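Local structure of FMN-dependent NADH-azoreductase 1 (Bacillus anthracis, 3U7I) at residues T19-V22 / S23-V26; E197-Q200 / N201-E205; F30-S33 / Y34-I38; F107-S111 / K112-Y116. The protein probably reduces quinones and splits aromatic azo compounds at the expense of NADH, working as a homodimer with one FMN per subunit. All coordinates share one frame; numbering follows the deposited sequence.

The four contacts illustrate how the helices of a flavodoxin-like fold are started, packed and continued by neighbours only a few residues apart. Contact 1 opens helix 22-37 and holds Ser21, Val22 and Ser23, the predicted FMN-binding residues; contact 3 lies farther along that helix, about 16 Å away between centres. Contact 2, on helix 195-214, lies 11 Å from contact 1 between centres and touches it, with Val26 CG2 3.7 Å from Ala202 CB. Contact 4 starts helix 111-120 at the dimer interface. It stands on the opposite side of the chain's centre from contact 3, and its nearest atoms are about 9 Å from those of contact 1.

Contact 1: T19-V22 / S23-V26; sequences TSSV and SIKV
Ser21 offers its carbonyl oxygen to the backbone N-H of Lys25, and with this bond helix 22-37 of the flavodoxin-like fold begins; Ser21 is the N-cap residue, reached by the loop that leaves strand 6-11. The bond is short and straight: Lys25 N is 2.8 Å from Ser21 O, and the N-H...O angle is 170°. One residue on, Val26 N donates to Val22 O at 3.0 Å. Val26 CG2 crowds the same Val22 O at 3.1 Å, so a methyl group lies against the acceptor beside its N-H partner. In the loop before the cap, Ser20 N makes a weak hydrogen bond to Asp18 OD1.

The Ser21 hydroxyl makes no capping bond. With OG beside its own backbone N (chi1 -61°), the side chain packs on Ile24 instead, Ser21 CB lying only 3.3 Å from Ile24 CD1, closer than carbons usually come. Ser21, Val22 and Ser23 are predicted to bind FMN, and the start of this helix is where flavodoxin-like proteins commonly receive the phosphate of that cofactor. His13 packs against Ser21 and Ser23.

Farther out, Lys25 folds its aliphatic chain back over the loop while also touching Leu199 and Tyr203 of helix 195-214. Its CG comes near the carbonyl oxygen of Thr19, but that residue is poorly ordered and the close approach is doubtful. Toward the end of the chain, Lys25 CE lies 4.0 Å from Ser20 CA.

Contact 2: E197-Q200 / N201-E205; sequences EVLQ and NAYKE
Leu199 meets Tyr203 twice, once through its backbone and once through its side chain. Its carbonyl oxygen accepts the Tyr203 N-H, with Tyr203 N 2.8 Å from Leu199 O, and lies over one face of the phenol ring, displaced toward the rim near CG. The two side chains run side by side in the same direction, which brings Leu199 CD2 to 3.6 Å from Tyr203 OH and 3.9 Å from Tyr203 CZ. Gln200 reaches the ring from another direction. Bent at its second torsion (chi2 -58°), it carries NE2 to the ring edge, 3.9 Å from Tyr203 CD2, with the amide almost upright to the ring at 86°.

Two residues earlier, Asn201 N donates to Glu197 O at 3.0 Å. Asn201 ND2 is equally near that oxygen, but its angle is too poor for a bond; instead it donates to a water 2.6 Å away. This water in turn donates to Glu197 OE2 at 2.5 Å, linking an amide and a carboxylate whose planes stand 76° apart. Both water bonds are very short, and their lengths are to be taken with caution.

The next shell sets these groups in the fold. His29 stacks on the Tyr203 ring, and Val198 and Ala202 touch Ala187 of strand 181-187, so helix 195-214 is held against both its neighbouring helix and the sheet edge.

In chemical terms, the water appears to reconcile two groups set at a steep angle: it accepts a hydrogen bond from Asn201 ND2 and donates one to the Glu197 carboxylate, which is probably charged.

Contact 3: F30-S33 / Y34-I38; sequences FLES and YKELI
Phe30 and Tyr34 point the same way from the helix, their rings nearly parallel at 19° but slid apart, centroids 5.1 Å from one another. Both have the ring anti to the backbone N (chi1 167° for Phe30, -167° for Tyr34), which sets them side by side. What covers the Phe30 face is therefore Tyr34 CB, in a CH-pi contact 4.2 Å from the ring centroid, while Phe30 CZ rides over the rim of the tyrosine, 3.8 Å from Tyr34 CG. Ile38 CG2 sits over the centre of the opposite Tyr34 face, 3.3 Å above the plane.

This aromatic flank faces the sheet, where Phe30 packs on Leu145 of strand 143-149. Within the beta-alpha-beta unit of strand 6-11, helix 22-37 and strand 43-48, Tyr34 OH is hydrogen-bonded to Thr7 OG1 of the first strand, and Leu31 and Lys35 pack on Ile44 of the second. The lysine chain crosses the leucine, with Lys35 CE 3.6 Å from Leu31 CG.

Another side of the helix is polar. Ser33 OG donates to a water 3.2 Å away, and that water donates to Glu36 OE1 at 2.9 Å. Tyr34 O accepts from both Leu37 N and Ile38 N.

Contact 4: F107-S111 / K112-Y116; sequences FNIPS and KLKDY
The Asp115 carboxylate stands beside the Ser111 carbonyl, with Asp115 CG 3.8 Å from Ser111 O, and is gripped at both oxygens. Lys112 NZ forms a salt bridge to Asp115 OD2 at 2.8 Å, approaching its anti side and 25° out of the carboxylate plane; two bends in the lysine chain (chi2 -53°, chi3 -63°) curl it back to this point. The other flat group is the Asn108 amide, whose OD1 accepts from Ile109 N at 2.9 Å. Asp115 OD1 bonds to Ser111 OG of the second subunit, with the reverse pair repeating the bond, and Asn108 OD1 to Asn108 ND2 of that subunit.

The Pro110 ring lies alongside Leu113, Pro110 CD 4.1 Å from Leu113 CB. Ile109 crosses Leu113 at about a right angle, Ile109 CB 3.8 Å from Leu113 CD2, while Ile109 CD1 presses toward the backbone at Lys114 N, 3.5 Å away. Leu170 of helix 165-177 packs against both Ile109 and Leu113.

Backbone bonds start the helix: Lys114 N donates to Pro110 O at 3.2 Å and Asp115 N to Ser111 O at 3.1 Å. Lys114 NZ bonds His105 O of the second subunit and forms a salt bridge to Asp118 OD1 of its own chain. Here a helix start with Pro110 at the N-cap position doubles as part of the homodimer interface of this flavodoxin-like enzyme.

Contact 1: T19-V22 / S23-V26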
loop_
_atom_site.group_PDB
_atom_site.type_symbol
_atom_site.label_atom_id
_atom_site.label_comp_id
_atom_site.label_asym_id
_atom_site.label_seq_id
_atom_site.Cartn_x
_atom_site.Cartn_y
_atom_site.Cartn_z
ATOM N N THR C 19 9.506 -2.543 22.185
ATOM C CA THR C 19 8.752 -1.656 23.067
ATOM C C THR C 19 8.974 -0.155 22.817
ATOM O O THR C 19 8.125 0.667 23.166
ATOM C CB THR C 19 9.082 -1.953 24.543
ATOM O OG1 THR C 19 8.159 -1.256 25.385
ATOM C CG2 THR C 19 10.505 -1.515 24.870
ATOM N N SER C 20 10.107 0.194 22.214
ATOM C CA SER C 20 10.452 1.593 21.970
ATOM C C SER C 20 9.664 2.253 20.825
ATOM O O SER C 20 9.826 3.447 20.566
ATOM C CB SER C 20 11.950 1.715 21.692
ATOM O OG SER C 20 12.301 1.011 20.513
ATOM N N SER C 21 8.821 1.478 20.142
ATOM C CA SER C 21 7.994 2.002 19.055
ATOM C C SER C 21 6.771 2.706 19.615
ATOM O O SER C 21 6.027 2.116 20.404
ATOM C CB SER C 21 7.536 0.871 18.133
ATOM O OG SER C 21 8.642 0.225 17.534
ATOM N N VAL C 22 6.558 3.955 19.200
ATOM C CA VAL C 22 5.419 4.740 19.693
ATOM C C VAL C 22 4.069 4.020 19.545
ATOM O O VAL C 22 3.292 3.940 20.504
ATOM C CB VAL C 22 5.352 6.134 19.049
ATOM C CG1 VAL C 22 4.116 6.874 19.534
ATOM C CG2 VAL C 22 6.605 6.927 19.385
ATOM N N SER C 23 3.800 3.488 18.353
ATOM C CA SER C 23 2.562 2.748 18.111
ATOM C C SER C 23 2.476 1.458 18.946
ATOM O O SER C 23 1.399 1.063 19.384
ATOM C CB SER C 23 2.375 2.451 16.619
ATOM O OG SER C 23 3.409 1.627 16.113
ATOM N N ILE C 24 3.611 0.809 19.174
ATOM C CA ILE C 24 3.637 -0.391 20.012
ATOM C C ILE C 24 3.398 -0.057 21.498
ATOM O O ILE C 24 2.653 -0.761 22.173
ATOM C CB ILE C 24 4.942 -1.203 19.808
ATOM C CG1 ILE C 24 5.033 -1.704 18.356
ATOM C CG2 ILE C 24 5.005 -2.367 20.782
ATOM C CD1 ILE C 24 6.400 -2.251 17.945
ATOM N N LYS C 25 4.010 1.022 21.994
ATOM C CA LYS C 25 3.730 1.506 23.348
ATOM C C LYS C 25 2.255 1.818 23.529
ATOM O O LYS C 25 1.648 1.404 24.512
ATOM C CB LYS C 25 4.547 2.760 23.689
ATOM C CG LYS C 25 5.950 2.469 24.152
ATOM C CD LYS C 25 6.681 3.716 24.615
ATOM C CE LYS C 25 8.181 3.439 24.670
ATOM N NZ LYS C 25 8.892 4.174 25.759
ATOM N N VAL C 26 1.683 2.562 22.587
ATOM C CA VAL C 26 0.272 2.940 22.671
ATOM C C VAL C 26 -0.648 1.712 22.619
ATOM O O VAL C 26 -1.630 1.628 23.358
ATOM C CB VAL C 26 -0.101 3.950 21.566
ATOM C CG1 VAL C 26 -1.582 4.307 21.634
ATOM C CG2 VAL C 26 0.764 5.200 21.685
#

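Contact 2: E197-Q200 / N201-E205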
loop_
_atom_site.group_PDB
_atom_site.type_symbol
_atom_site.label_atom_id
_atom_site.label_comp_id
_atom_site.label_asym_id
_atom_site.label_seq_id
_atom_site.Cartn_x
_atom_site.Cartn_y
_atom_site.Cartn_z
ATOM N N GLU C 197 4.317 14.053 25.579
ATOM C CA GLU C 197 3.038 14.636 25.175
ATOM C C GLU C 197 2.315 13.709 24.199
ATOM O O GLU C 197 1.115 13.463 24.337
ATOM C CB GLU C 197 3.237 16.007 24.521
ATOM C CG GLU C 197 1.945 16.613 23.960
ATOM C CD GLU C 197 2.183 17.621 22.829
ATOM O OE1 GLU C 197 3.182 18.380 22.885
ATOM O OE2 GLU C 197 1.364 17.650 21.881
ATOM N N VAL C 198 3.048 13.198 23.213
ATOM C CA VAL C 198 2.473 12.256 22.255
ATOM C C VAL C 198 1.931 11.030 22.983
ATOM O O VAL C 198 0.756 10.682 22.842
ATOM C CB VAL C 198 3.501 11.805 21.184
ATOM C CG1 VAL C 198 2.868 10.827 20.211
ATOM C CG2 VAL C 198 4.051 13.001 20.441
ATOM N N LEU C 199 2.794 10.379 23.760
ATOM C CA LEU C 199 2.427 9.151 24.456
ATOM C C LEU C 199 1.214 9.345 25.355
ATOM O O LEU C 199 0.283 8.544 25.319
ATOM C CB LEU C 199 3.615 8.603 25.255
ATOM C CG LEU C 199 4.669 7.858 24.428
ATOM C CD1 LEU C 199 5.883 7.525 25.277
ATOM C CD2 LEU C 199 4.086 6.588 23.816
ATOM N N GLN C 200 1.223 10.415 26.149
ATOM C CA GLN C 200 0.155 10.666 27.119
ATOM C C GLN C 200 -1.190 11.000 26.474
ATOM O O GLN C 200 -2.241 10.582 26.967
ATOM C CB GLN C 200 0.565 11.753 28.119
ATOM C CG GLN C 200 1.737 11.361 29.016
ATOM C CD GLN C 200 1.471 10.092 29.823
ATOM O OE1 GLN C 200 0.340 9.831 30.252
ATOM N NE2 GLN C 200 2.517 9.292 30.027
ATOM N N ASN C 201 -1.162 11.751 25.378
ATOM C CA ASN C 201 -2.393 12.047 24.654
ATOM C C ASN C 201 -3.005 10.795 24.021
ATOM O O ASN C 201 -4.220 10.598 24.065
ATOM C CB ASN C 201 -2.156 13.128 23.603
ATOM C CG ASN C 201 -2.078 14.518 24.208
ATOM O OD1 ASN C 201 -2.852 14.858 25.108
ATOM N ND2 ASN C 201 -1.140 15.329 23.722
ATOM N N ALA C 202 -2.146 9.951 23.450
ATOM C CA ALA C 202 -2.559 8.699 22.820
ATOM C C ALA C 202 -3.040 7.697 23.864
ATOM O O ALA C 202 -4.041 7.013 23.659
ATOM C CB ALA C 202 -1.425 8.114 22.019
ATOM N N TYR C 203 -2.323 7.608 24.982
ATOM C CA TYR C 203 -2.750 6.753 26.081
ATOM C C TYR C 203 -4.188 7.065 26.491
ATOM O O TYR C 203 -4.988 6.153 26.704
ATOM C CB TYR C 203 -1.833 6.909 27.295
ATOM C CG TYR C 203 -0.449 6.312 27.133
ATOM C CD1 TYR C 203 -0.164 5.415 26.107
ATOM C CD2 TYR C 203 0.574 6.641 28.019
ATOM C CE1 TYR C 203 1.110 4.868 25.965
ATOM C CE2 TYR C 203 1.842 6.104 27.886
ATOM C CZ TYR C 203 2.106 5.221 26.862
ATOM O OH TYR C 203 3.372 4.697 26.742
ATOM N N LYS C 204 -4.523 8.348 26.602
ATOM C CA LYS C 204 -5.859 8.735 27.046
ATOM C C LYS C 204 -6.933 8.307 26.054
ATOM O O LYS C 204 -7.977 7.774 26.444
ATOM C CB LYS C 204 -5.963 10.238 27.288
ATOM C CG LYS C 204 -7.269 10.637 27.975
ATOM C CD LYS C 204 -7.711 12.040 27.576
ATOM C CE LYS C 204 -9.142 12.323 28.020
ATOM N NZ LYS C 204 -9.703 13.541 27.354
ATOM N N GLU C 205 -6.678 8.546 24.773
ATOM C CA GLU C 205 -7.604 8.137 23.720
ATOM C C GLU C 205 -7.834 6.628 23.656
ATOM O O GLU C 205 -8.959 6.179 23.393
ATOM C CB GLU C 205 -7.103 8.607 22.358
ATOM C CG GLU C 205 -7.122 10.093 22.158
ATOM C CD GLU C 205 -6.988 10.446 20.694
ATOM O OE1 GLU C 205 -6.109 11.273 20.364
ATOM O OE2 GLU C 205 -7.759 9.889 19.876
HETATM O O HOH W 1 0.026 15.612 21.450
#

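Contact 3: F30-S33 / Y34-I38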
loop_
_atom_site.group_PDB
_atom_site.type_symbol
_atom_site.label_atom_id
_atom_site.label_comp_id
_atom_site.label_asym_id
_atom_site.label_seq_id
_atom_site.Cartn_x
_atom_site.Cartn_y
_atom_site.Cartn_z
ATOM N N PHE C 30 -3.216 0.259 25.373
ATOM C CA PHE C 30 -4.568 -0.149 24.999
ATOM C C PHE C 30 -4.889 -1.563 25.500
ATOM O O PHE C 30 -5.932 -1.785 26.124
ATOM C CB PHE C 30 -4.797 -0.075 23.479
ATOM C CG PHE C 30 -6.054 -0.785 23.027
ATOM C CD1 PHE C 30 -7.297 -0.173 23.140
ATOM C CD2 PHE C 30 -5.996 -2.079 22.523
ATOM C CE1 PHE C 30 -8.457 -0.836 22.741
ATOM C CE2 PHE C 30 -7.150 -2.748 22.133
ATOM C CZ PHE C 30 -8.381 -2.124 22.238
ATOM N N LEU C 31 -3.994 -2.511 25.228
ATOM C CA LEU C 31 -4.273 -3.915 25.515
ATOM C C LEU C 31 -4.429 -4.181 27.010
ATOM O O LEU C 31 -5.302 -4.949 27.429
ATOM C CB LEU C 31 -3.200 -4.822 24.909
ATOM C CG LEU C 31 -3.522 -6.322 24.909
ATOM C CD1 LEU C 31 -4.749 -6.621 24.055
ATOM C CD2 LEU C 31 -2.323 -7.133 24.434
ATOM N N GLU C 32 -3.584 -3.541 27.811
ATOM C CA GLU C 32 -3.675 -3.645 29.264
ATOM C C GLU C 32 -5.021 -3.118 29.753
ATOM O O GLU C 32 -5.709 -3.759 30.549
ATOM C CB GLU C 32 -2.533 -2.868 29.915
ATOM C CG GLU C 32 -2.497 -2.960 31.433
ATOM C CD GLU C 32 -1.352 -2.164 32.048
ATOM O OE1 GLU C 32 -0.515 -1.620 31.291
ATOM O OE2 GLU C 32 -1.293 -2.086 33.295
ATOM N N SER C 33 -5.392 -1.944 29.254
ATOM C CA SER C 33 -6.669 -1.310 29.575
ATOM C C SER C 33 -7.881 -2.151 29.122
ATOM O O SER C 33 -8.831 -2.370 29.890
ATOM C CB SER C 33 -6.710 0.087 28.942
ATOM O OG SER C 33 -7.899 0.777 29.271
ATOM N N TYR C 34 -7.828 -2.619 27.878
ATOM C CA TYR C 34 -8.861 -3.480 27.309
ATOM C C TYR C 34 -9.058 -4.747 28.135
ATOM O O TYR C 34 -10.190 -5.095 28.489
ATOM C CB TYR C 34 -8.462 -3.850 25.884
ATOM C CG TYR C 34 -9.540 -4.477 25.027
ATOM C CD1 TYR C 34 -10.765 -3.840 24.825
ATOM C CD2 TYR C 34 -9.305 -5.672 24.361
ATOM C CE1 TYR C 34 -11.748 -4.402 24.002
ATOM C CE2 TYR C 34 -10.274 -6.241 23.536
ATOM C CZ TYR C 34 -11.495 -5.601 23.360
ATOM O OH TYR C 34 -12.451 -6.170 22.542
ATOM N N LYS C 35 -7.956 -5.437 28.437
ATOM C CA LYS C 35 -8.018 -6.698 29.179
ATOM C C LYS C 35 -8.716 -6.580 30.545
ATOM O O LYS C 35 -9.264 -7.561 31.047
ATOM C CB LYS C 35 -6.623 -7.310 29.334
ATOM C CG LYS C 35 -6.077 -7.972 28.074
ATOM C CD LYS C 35 -4.795 -8.740 28.386
ATOM C CE LYS C 35 -4.030 -9.121 27.121
ATOM N NZ LYS C 35 -4.396 -10.448 26.538
ATOM N N GLU C 36 -8.707 -5.383 31.129
ATOM C CA GLU C 36 -9.379 -5.134 32.411
ATOM C C GLU C 36 -10.890 -5.060 32.274
ATOM O O GLU C 36 -11.619 -5.309 33.236
ATOM C CB GLU C 36 -8.928 -3.802 33.005
ATOM C CG GLU C 36 -7.526 -3.770 33.558
ATOM C CD GLU C 36 -7.116 -2.366 33.958
ATOM O OE1 GLU C 36 -8.015 -1.542 34.248
ATOM O OE2 GLU C 36 -5.895 -2.084 33.967
ATOM N N LEU C 37 -11.358 -4.680 31.090
ATOM C CA LEU C 37 -12.775 -4.376 30.895
ATOM C C LEU C 37 -13.576 -5.464 30.159
ATOM O O LEU C 37 -14.786 -5.579 30.356
ATOM C CB LEU C 37 -12.934 -3.022 30.187
ATOM C CG LEU C 37 -12.331 -1.806 30.894
ATOM C CD1 LEU C 37 -12.327 -0.613 29.952
ATOM C CD2 LEU C 37 -13.071 -1.484 32.185
ATOM N N ILE C 38 -12.903 -6.256 29.322
ATOM C CA ILE C 38 -13.587 -7.288 28.538
ATOM C C ILE C 38 -14.247 -8.343 29.429
ATOM O O ILE C 38 -13.734 -8.680 30.502
ATOM C CB ILE C 38 -12.661 -7.987 27.477
ATOM C CG1 ILE C 38 -11.469 -8.689 28.130
ATOM C CG2 ILE C 38 -12.178 -7.000 26.417
ATOM C CD1 ILE C 38 -10.513 -9.265 27.113
HETATM O O HOH W 2 -9.147 0.039 32.080
#

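Contact 4: F107-S111 / K112-Y116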
loop_
_atom_site.group_PDB
_atom_site.type_symbol
_atom_site.label_atom_id
_atom_site.label_comp_id
_atom_site.label_asym_id
_atom_site.label_seq_id
_atom_site.Cartn_x
_atom_site.Cartn_y
_atom_site.Cartn_z
ATOM N N PHE C 107 3.038 7.762 3.649
ATOM C CA PHE C 107 1.642 8.141 3.420
ATOM C C PHE C 107 0.715 7.027 2.954
ATOM O O PHE C 107 -0.306 7.308 2.318
ATOM C CB PHE C 107 1.552 9.327 2.455
ATOM C CG PHE C 107 2.398 10.499 2.865
ATOM C CD1 PHE C 107 1.951 11.393 3.820
ATOM C CD2 PHE C 107 3.649 10.698 2.297
ATOM C CE1 PHE C 107 2.731 12.473 4.200
ATOM C CE2 PHE C 107 4.437 11.769 2.670
ATOM C CZ PHE C 107 3.978 12.664 3.621
ATOM N N ASN C 108 1.064 5.777 3.254
ATOM C CA ASN C 108 0.210 4.633 2.891
ATOM C C ASN C 108 0.416 3.510 3.891
ATOM O O ASN C 108 1.323 3.576 4.726
ATOM C CB ASN C 108 0.527 4.129 1.472
ATOM C CG ASN C 108 -0.713 3.635 0.713
ATOM O OD1 ASN C 108 -1.664 3.088 1.299
ATOM N ND2 ASN C 108 -0.695 3.817 -0.612
ATOM N N ILE C 109 -0.419 2.479 3.809
ATOM C CA ILE C 109 -0.275 1.324 4.679
ATOM C C ILE C 109 1.044 0.600 4.380
ATOM O O ILE C 109 1.523 0.619 3.238
ATOM C CB ILE C 109 -1.465 0.351 4.527
ATOM C CG1 ILE C 109 -1.523 -0.226 3.098
ATOM C CG2 ILE C 109 -2.771 1.063 4.893
ATOM C CD1 ILE C 109 -2.575 -1.308 2.905
ATOM N N PRO C 110 1.653 -0.017 5.413
ATOM C CA PRO C 110 2.842 -0.847 5.198
ATOM C C PRO C 110 2.601 -1.902 4.117
ATOM O O PRO C 110 1.502 -2.442 4.008
ATOM C CB PRO C 110 3.044 -1.517 6.562
ATOM C CG PRO C 110 2.502 -0.543 7.535
ATOM C CD PRO C 110 1.298 0.068 6.846
ATOM N N SER C 111 3.631 -2.206 3.333
ATOM C CA SER C 111 3.508 -3.215 2.280
ATOM C C SER C 111 2.878 -4.518 2.773
ATOM O O SER C 111 2.040 -5.101 2.085
ATOM C CB SER C 111 4.860 -3.497 1.635
ATOM O OG SER C 111 5.806 -3.895 2.604
ATOM N N LYS C 112 3.277 -4.981 3.957
ATOM C CA LYS C 112 2.722 -6.238 4.467
ATOM C C LYS C 112 1.246 -6.111 4.867
ATOM O O LYS C 112 0.522 -7.098 4.868
ATOM C CB LYS C 112 3.574 -6.843 5.600
ATOM C CG LYS C 112 4.958 -7.334 5.169
ATOM C CD LYS C 112 4.923 -8.300 3.977
ATOM C CE LYS C 112 4.168 -9.603 4.282
ATOM N NZ LYS C 112 4.276 -10.603 3.148
ATOM N N LEU C 113 0.784 -4.895 5.169
ATOM C CA LEU C 113 -0.648 -4.689 5.428
ATOM C C LEU C 113 -1.456 -4.780 4.122
ATOM O O LEU C 113 -2.597 -5.250 4.116
ATOM C CB LEU C 113 -0.912 -3.362 6.156
ATOM C CG LEU C 113 -2.346 -3.105 6.624
ATOM C CD1 LEU C 113 -2.899 -4.302 7.392
ATOM C CD2 LEU C 113 -2.428 -1.838 7.476
ATOM N N LYS C 114 -0.857 -4.340 3.018
ATOM C CA LYS C 114 -1.453 -4.581 1.703
ATOM C C LYS C 114 -1.562 -6.084 1.428
ATOM O O LYS C 114 -2.614 -6.552 0.995
ATOM C CB LYS C 114 -0.668 -3.885 0.584
ATOM C CG LYS C 114 -1.299 -4.055 -0.804
ATOM C CD LYS C 114 -2.813 -3.806 -0.764
ATOM C CE LYS C 114 -3.440 -3.636 -2.165
ATOM N NZ LYS C 114 -3.174 -4.759 -3.106
ATOM N N ASP C 115 -0.489 -6.840 1.682
ATOM C CA ASP C 115 -0.533 -8.294 1.528
ATOM C C ASP C 115 -1.644 -8.889 2.390
ATOM O O ASP C 115 -2.341 -9.819 1.967
ATOM C CB ASP C 115 0.786 -8.947 1.935
ATOM C CG ASP C 115 1.889 -8.692 0.947
ATOM O OD1 ASP C 115 1.583 -8.363 -0.217
ATOM O OD2 ASP C 115 3.063 -8.845 1.334
ATOM N N TYR C 116 -1.794 -8.366 3.604
ATOM C CA TYR C 116 -2.845 -8.858 4.493
ATOM C C TYR C 116 -4.224 -8.554 3.903
ATOM O O TYR C 116 -5.115 -9.408 3.928
ATOM C CB TYR C 116 -2.706 -8.270 5.906
ATOM C CG TYR C 116 -3.704 -8.837 6.896
ATOM C CD1 TYR C 116 -3.497 -10.079 7.494
ATOM C CD2 TYR C 116 -4.856 -8.133 7.225
ATOM C CE1 TYR C 116 -4.424 -10.601 8.409
ATOM C CE2 TYR C 116 -5.791 -8.649 8.131
ATOM C CZ TYR C 116 -5.569 -9.870 8.719
ATOM O OH TYR C 116 -6.501 -10.362 9.616
#